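Transcriptional regulator, MarR family, putative (Bacillus cereus, PDB 3BJA) probably binds DNA as a transcription factor of the MarR family and regulates transcription. Local coordinates at residues K52-M57 against S62-M67; T66-M71 against G75-E80. One frame throughout, in Å; residues are numbered along the deposited sequence.

Contact 1 (K52-M57 against S62-M67); sequences KLIENM and SNMTTM
The backbone N of Met57 has two acceptors. Met57 N donates weakly to Leu53 O at 2.9 Å, and Met57 N also donates weakly to Ile54 O at 3.4 Å. These bonds close the last turn of helix 50-56, and Met57 is the first residue to leave helical geometry. The side chains of Leu53, Ile54 and Met57 then meet Met64, a selenomethionine, on the next helix.

No hydrogen bond joins the two segments. The contact is apolar and centres on Met64, whose chain bends at both chi2 (-72°) and chi3 (-63°). The bends carry its methyl to the other helix. Met64 CE ends 3.5 Å from Leu53 CD2, a close fit, and Met64 CE also touches Leu53 CG at 3.7 Å. The two side chains meet at a slant. Leu53 CG points opposite the backbone N (chi1 178°), which turns CG and CD2 of Leu53 to the Met64 methyl. On Ile54 it is CG1 that takes part. Ile54 CG1 lies 3.9 Å from Met64 CE and 4.0 Å from Met64 CG, and the two side chains lie alongside, running in opposite senses. Met57, also a selenomethionine, touches more distantly, Met57 CG lying 4.4 Å from Met64 SE.

Helices 50-56 and 64-73 form the helix-turn-helix of the winged DNA-binding domain. In MarR relatives the second of them is the recognition helix, which enters the major groove. Helix 64-73 starts after Asn63, which holds the N-cap position without a capping bond from its side chain. Asn63 O accepts Met67 N at 2.8 Å.

Helix 33-44 also borders this region: Leu53 rests on its Val41, and Met67 on Val34 and Gln35. Just before helix 64-73, Ser62 and Asn63 pack on Asn63 and Ser62 of the second subunit.

Contact 2 (T66-M71 against G75-E80); sequences TMIQRM and GYVMTE
Met71 CG stands opposite its own carbonyl carbon (chi1 -65°), and a bend at chi3 (78°) brings the methyl of this selenomethionine round to Val77 and Tyr76. Met71 CE lies 4.1 Å from Val77 CG1 and 4.2 Å from Tyr76 CB. Nearer the backbone, Met71 CB meets Val77 CG2 at 3.7 Å. The same valine methyl also lies close to Ile68 O. One turn back along the helix, Ile68 CG2 touches Thr79 CG2, also at 3.7 Å. The threonine thus offers its methyl to the helix.

The polar part is all backbone. Met71 O takes three N-H groups from the chain that leaves the helix. Tyr76 N is 3.0 Å from Met71 O and lies nearly in line with the C=O bond. Gly75 N at 3.2 Å and Val77 N at 3.4 Å make weak bonds to Met71 O, although the second is almost straight (173°). Gly75 has positive phi and ends the helix in a Schellman motif.

The contact joins the probable recognition helix to the first wing strand of the winged helix-turn-helix. Strand 77-81 pairs on with strand 89-93. Met71 and Val77 also reach helix 33-44, at Ile39 and Leu42. Tyr76 has a cation-pi partner in Lys96.

One sound and two weak donors on Met71 O probably polarise it somewhat and help hold the turn, whereas the methyl contacts along the strand supply close fit without hydrogen bonds.

Helix 64-73 takes part in both contacts, which share Thr66 and Met67. Contact 1 packs its start against helix 50-56. Contact 2 packs its later turns against the wing strand. Their centres are 11 Å apart, and they meet where Leu53 CD2 approaches Ile68 CG1 at 4.2 Å. Contact 2 is the more buried and the larger, at 298 Å² against 178 Å². Contact 1 is partly buried and lies near the second subunit. It has no hydrogen bond between its segments, whereas contact 2 adds backbone bonds because a short turn carries the chain from helix to strand. Selenomethionines contribute apolar surface to both.

Contact 1 (K52-M57 against S62-M67)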
loop_
_atom_site.group_PDB
_atom_site.type_symbol
_atom_site.label_atom_id
_atom_site.label_comp_id
_atom_site.label_asym_id
_atom_site.label_seq_id
_atom_site.Cartn_x
_atom_site.Cartn_y
_atom_site.Cartn_z
ATOM N N LYS A 52 17.740 8.443 -0.426
ATOM C CA LYS A 52 16.776 9.533 -0.757
ATOM C C LYS A 52 15.551 9.048 -1.519
ATOM O O LYS A 52 14.450 9.512 -1.246
ATOM C CB LYS A 52 17.405 10.727 -1.523
ATOM C CG LYS A 52 17.584 11.997 -0.690
ATOM C CD LYS A 52 16.216 12.664 -0.429
ATOM C CE LYS A 52 16.334 13.868 0.487
ATOM N NZ LYS A 52 14.992 14.410 0.844
ATOM N N LEU A 53 15.762 8.130 -2.466
ATOM C CA LEU A 53 14.673 7.528 -3.238
ATOM C C LEU A 53 13.787 6.705 -2.315
ATOM O O LEU A 53 12.580 6.854 -2.362
ATOM C CB LEU A 53 15.205 6.681 -4.412
ATOM C CG LEU A 53 14.200 5.932 -5.297
ATOM C CD1 LEU A 53 13.201 6.908 -5.923
ATOM C CD2 LEU A 53 14.928 5.124 -6.348
ATOM N N ILE A 54 14.380 5.868 -1.463
ATOM C CA ILE A 54 13.606 5.050 -0.487
ATOM C C ILE A 54 12.754 5.954 0.443
ATOM O O ILE A 54 11.582 5.672 0.691
ATOM C CB ILE A 54 14.522 4.098 0.335
ATOM C CG1 ILE A 54 15.121 3.008 -0.566
ATOM C CG2 ILE A 54 13.737 3.412 1.445
ATOM C CD1 ILE A 54 16.406 2.376 -0.029
ATOM N N GLU A 55 13.352 7.052 0.905
ATOM C CA GLU A 55 12.675 8.045 1.766
ATOM C C GLU A 55 11.525 8.751 1.012
ATOM O O GLU A 55 10.385 8.794 1.509
ATOM C CB GLU A 55 13.701 9.051 2.336
ATOM C CG GLU A 55 14.688 8.379 3.331
ATOM C CD GLU A 55 15.947 9.193 3.671
ATOM O OE1 GLU A 55 16.250 10.233 3.025
ATOM O OE2 GLU A 55 16.657 8.747 4.603
ATOM N N ASN A 56 11.829 9.242 -0.201
ATOM C CA ASN A 56 10.843 9.893 -1.077
ATOM C C ASN A 56 9.752 8.963 -1.614
ATOM O O ASN A 56 8.764 9.465 -2.158
ATOM C CB ASN A 56 11.516 10.618 -2.254
ATOM C CG ASN A 56 12.385 11.789 -1.816
ATOM O OD1 ASN A 56 12.727 11.929 -0.639
ATOM N ND2 ASN A 56 12.778 12.617 -2.778
HETATM N N MSE A 57 9.936 7.638 -1.525
HETATM C CA MSE A 57 8.865 6.689 -1.869
HETATM C C MSE A 57 7.855 6.793 -0.737
HETATM O O MSE A 57 8.225 6.567 0.429
HETATM C CB MSE A 57 9.342 5.218 -2.005
HETATM C CG MSE A 57 10.080 4.834 -3.313
HETATM SE SE MSE A 57 9.045 5.173 -4.948
HETATM C CE MSE A 57 7.621 3.846 -4.777
ATOM N N SER A 62 9.277 -4.252 -0.491
ATOM C CA SER A 62 10.198 -5.180 0.189
ATOM C C SER A 62 11.312 -5.739 -0.725
ATOM O O SER A 62 11.861 -6.807 -0.432
ATOM C CB SER A 62 9.401 -6.340 0.814
ATOM N N ASN A 63 11.655 -5.021 -1.801
ATOM C CA ASN A 63 12.695 -5.437 -2.767
ATOM C C ASN A 63 13.226 -4.295 -3.685
ATOM O O ASN A 63 13.462 -4.516 -4.880
ATOM C CB ASN A 63 12.223 -6.675 -3.593
ATOM C CG ASN A 63 10.972 -6.415 -4.492
ATOM O OD1 ASN A 63 10.648 -7.262 -5.327
ATOM N ND2 ASN A 63 10.286 -5.274 -4.325
HETATM N N MSE A 64 13.429 -3.100 -3.107
HETATM C CA MSE A 64 13.908 -1.896 -3.839
HETATM C C MSE A 64 15.109 -2.092 -4.740
HETATM O O MSE A 64 15.071 -1.704 -5.912
HETATM C CB MSE A 64 14.230 -0.725 -2.887
HETATM C CG MSE A 64 13.074 0.208 -2.649
HETATM SE SE MSE A 64 12.663 1.324 -4.186
HETATM C CE MSE A 64 14.313 2.337 -4.346
ATOM N N THR A 65 16.166 -2.673 -4.183
ATOM C CA THR A 65 17.406 -2.909 -4.921
ATOM C C THR A 65 17.202 -3.851 -6.121
ATOM O O THR A 65 17.772 -3.621 -7.200
ATOM C CB THR A 65 18.525 -3.415 -3.979
ATOM O OG1 THR A 65 18.699 -2.461 -2.924
ATOM C CG2 THR A 65 19.849 -3.587 -4.724
ATOM N N THR A 66 16.380 -4.886 -5.927
ATOM C CA THR A 66 16.051 -5.843 -6.990
ATOM C C THR A 66 15.172 -5.159 -8.039
ATOM O O THR A 66 15.411 -5.267 -9.246
ATOM C CB THR A 66 15.290 -7.086 -6.442
ATOM O OG1 THR A 66 15.920 -7.561 -5.242
ATOM C CG2 THR A 66 15.257 -8.211 -7.495
HETATM N N MSE A 67 14.169 -4.445 -7.540
HETATM C CA MSE A 67 13.196 -3.714 -8.357
HETATM C C MSE A 67 13.844 -2.599 -9.220
HETATM O O MSE A 67 13.422 -2.389 -10.359
HETATM C CB MSE A 67 12.055 -3.218 -7.430
HETATM C CG MSE A 67 10.816 -2.724 -8.112
HETATM SE SE MSE A 67 10.991 -0.877 -8.515
HETATM C CE MSE A 67 10.712 -0.124 -6.750
#

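Contact 2 (T66-M71 against G75-E80)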
loop_
_atom_site.group_PDB
_atom_site.type_symbol
_atom_site.label_atom_id
_atom_site.label_comp_id
_atom_site.label_asym_id
_atom_site.label_seq_id
_atom_site.Cartn_x
_atom_site.Cartn_y
_atom_site.Cartn_z
ATOM N N THR A 66 16.380 -4.886 -5.927
ATOM C CA THR A 66 16.051 -5.843 -6.990
ATOM C C THR A 66 15.172 -5.159 -8.039
ATOM O O THR A 66 15.411 -5.267 -9.246
ATOM C CB THR A 66 15.290 -7.086 -6.442
ATOM O OG1 THR A 66 15.920 -7.561 -5.242
ATOM C CG2 THR A 66 15.257 -8.211 -7.495
HETATM N N MSE A 67 14.169 -4.445 -7.540
HETATM C CA MSE A 67 13.196 -3.714 -8.357
HETATM C C MSE A 67 13.844 -2.599 -9.220
HETATM O O MSE A 67 13.422 -2.389 -10.359
HETATM C CB MSE A 67 12.055 -3.218 -7.430
HETATM C CG MSE A 67 10.816 -2.724 -8.112
HETATM SE SE MSE A 67 10.991 -0.877 -8.515
HETATM C CE MSE A 67 10.712 -0.124 -6.750
ATOM N N ILE A 68 14.855 -1.908 -8.681
ATOM C CA ILE A 68 15.629 -0.887 -9.435
ATOM C C ILE A 68 16.520 -1.533 -10.493
ATOM O O ILE A 68 16.655 -0.997 -11.583
ATOM C CB ILE A 68 16.436 0.094 -8.496
ATOM C CG1 ILE A 68 15.568 1.318 -8.126
ATOM C CG2 ILE A 68 17.680 0.657 -9.164
ATOM C CD1 ILE A 68 14.291 0.977 -7.410
ATOM N N GLN A 69 17.149 -2.659 -10.162
ATOM C CA GLN A 69 17.947 -3.433 -11.142
ATOM C C GLN A 69 17.142 -3.866 -12.372
ATOM O O GLN A 69 17.655 -3.842 -13.493
ATOM C CB GLN A 69 18.618 -4.660 -10.487
ATOM C CG GLN A 69 20.088 -4.435 -10.196
ATOM C CD GLN A 69 20.952 -4.465 -11.471
ATOM O OE1 GLN A 69 20.818 -5.358 -12.309
ATOM N NE2 GLN A 69 21.848 -3.491 -11.603
ATOM N N ARG A 70 15.892 -4.252 -12.133
ATOM C CA ARG A 70 14.937 -4.618 -13.178
ATOM C C ARG A 70 14.684 -3.398 -14.070
ATOM O O ARG A 70 14.732 -3.503 -15.294
ATOM C CB ARG A 70 13.633 -5.114 -12.524
ATOM C CG ARG A 70 12.544 -5.677 -13.429
ATOM C CD ARG A 70 13.086 -6.762 -14.297
ATOM N NE ARG A 70 12.086 -7.753 -14.713
ATOM C CZ ARG A 70 11.987 -9.023 -14.274
ATOM N NH1 ARG A 70 12.843 -9.564 -13.383
ATOM N NH2 ARG A 70 11.009 -9.797 -14.764
HETATM N N MSE A 71 14.448 -2.240 -13.445
HETATM C CA MSE A 71 14.285 -0.964 -14.165
HETATM C C MSE A 71 15.583 -0.536 -14.872
HETATM O O MSE A 71 15.533 0.169 -15.872
HETATM C CB MSE A 71 13.800 0.159 -13.221
HETATM C CG MSE A 71 12.410 -0.065 -12.648
HETATM SE SE MSE A 71 11.761 1.425 -11.513
HETATM C CE MSE A 71 11.218 2.721 -12.893
ATOM N N GLY A 75 15.933 -0.261 -18.987
ATOM C CA GLY A 75 16.410 0.981 -19.576
ATOM C C GLY A 75 15.711 2.243 -19.137
ATOM O O GLY A 75 15.907 3.272 -19.759
ATOM N N TYR A 76 14.928 2.176 -18.061
ATOM C CA TYR A 76 14.229 3.340 -17.524
ATOM C C TYR A 76 15.150 4.196 -16.651
ATOM O O TYR A 76 15.143 5.416 -16.774
ATOM C CB TYR A 76 13.016 2.928 -16.699
ATOM C CG TYR A 76 11.977 2.089 -17.419
ATOM C CD1 TYR A 76 11.280 2.588 -18.530
ATOM C CD2 TYR A 76 11.638 0.810 -16.951
ATOM C CE1 TYR A 76 10.294 1.808 -19.186
ATOM C CE2 TYR A 76 10.650 0.029 -17.591
ATOM C CZ TYR A 76 9.988 0.531 -18.706
ATOM O OH TYR A 76 9.034 -0.253 -19.304
ATOM N N VAL A 77 15.910 3.551 -15.758
ATOM C CA VAL A 77 16.827 4.230 -14.816
ATOM C C VAL A 77 18.275 3.785 -14.992
ATOM O O VAL A 77 18.543 2.716 -15.545
ATOM C CB VAL A 77 16.433 3.982 -13.331
ATOM C CG1 VAL A 77 14.972 4.362 -13.084
ATOM C CG2 VAL A 77 16.692 2.525 -12.908
HETATM N N MSE A 78 19.190 4.626 -14.502
HETATM C CA MSE A 78 20.642 4.385 -14.518
HETATM C C MSE A 78 21.206 4.629 -13.115
HETATM O O MSE A 78 20.879 5.639 -12.485
HETATM C CB MSE A 78 21.314 5.323 -15.515
HETATM C CG MSE A 78 22.825 5.177 -15.646
HETATM SE SE MSE A 78 23.400 3.345 -15.999
HETATM C CE MSE A 78 22.607 3.091 -17.784
ATOM N N THR A 79 22.036 3.700 -12.638
ATOM C CA THR A 79 22.668 3.777 -11.314
ATOM C C THR A 79 24.199 3.861 -11.436
ATOM O O THR A 79 24.803 3.279 -12.355
ATOM C CB THR A 79 22.250 2.599 -10.387
ATOM O OG1 THR A 79 22.787 1.363 -10.863
ATOM C CG2 THR A 79 20.710 2.495 -10.294
ATOM N N GLU A 80 24.802 4.592 -10.498
ATOM C CA GLU A 80 26.249 4.794 -10.444
ATOM C C GLU A 80 26.720 5.088 -9.012
ATOM O O GLU A 80 25.984 5.693 -8.228
ATOM C CB GLU A 80 26.651 5.940 -11.385
ATOM C CG GLU A 80 26.097 7.331 -10.996
ATOM C CD GLU A 80 26.372 8.440 -12.025
ATOM O OE1 GLU A 80 26.802 8.160 -13.177
ATOM O OE2 GLU A 80 26.127 9.613 -11.662
#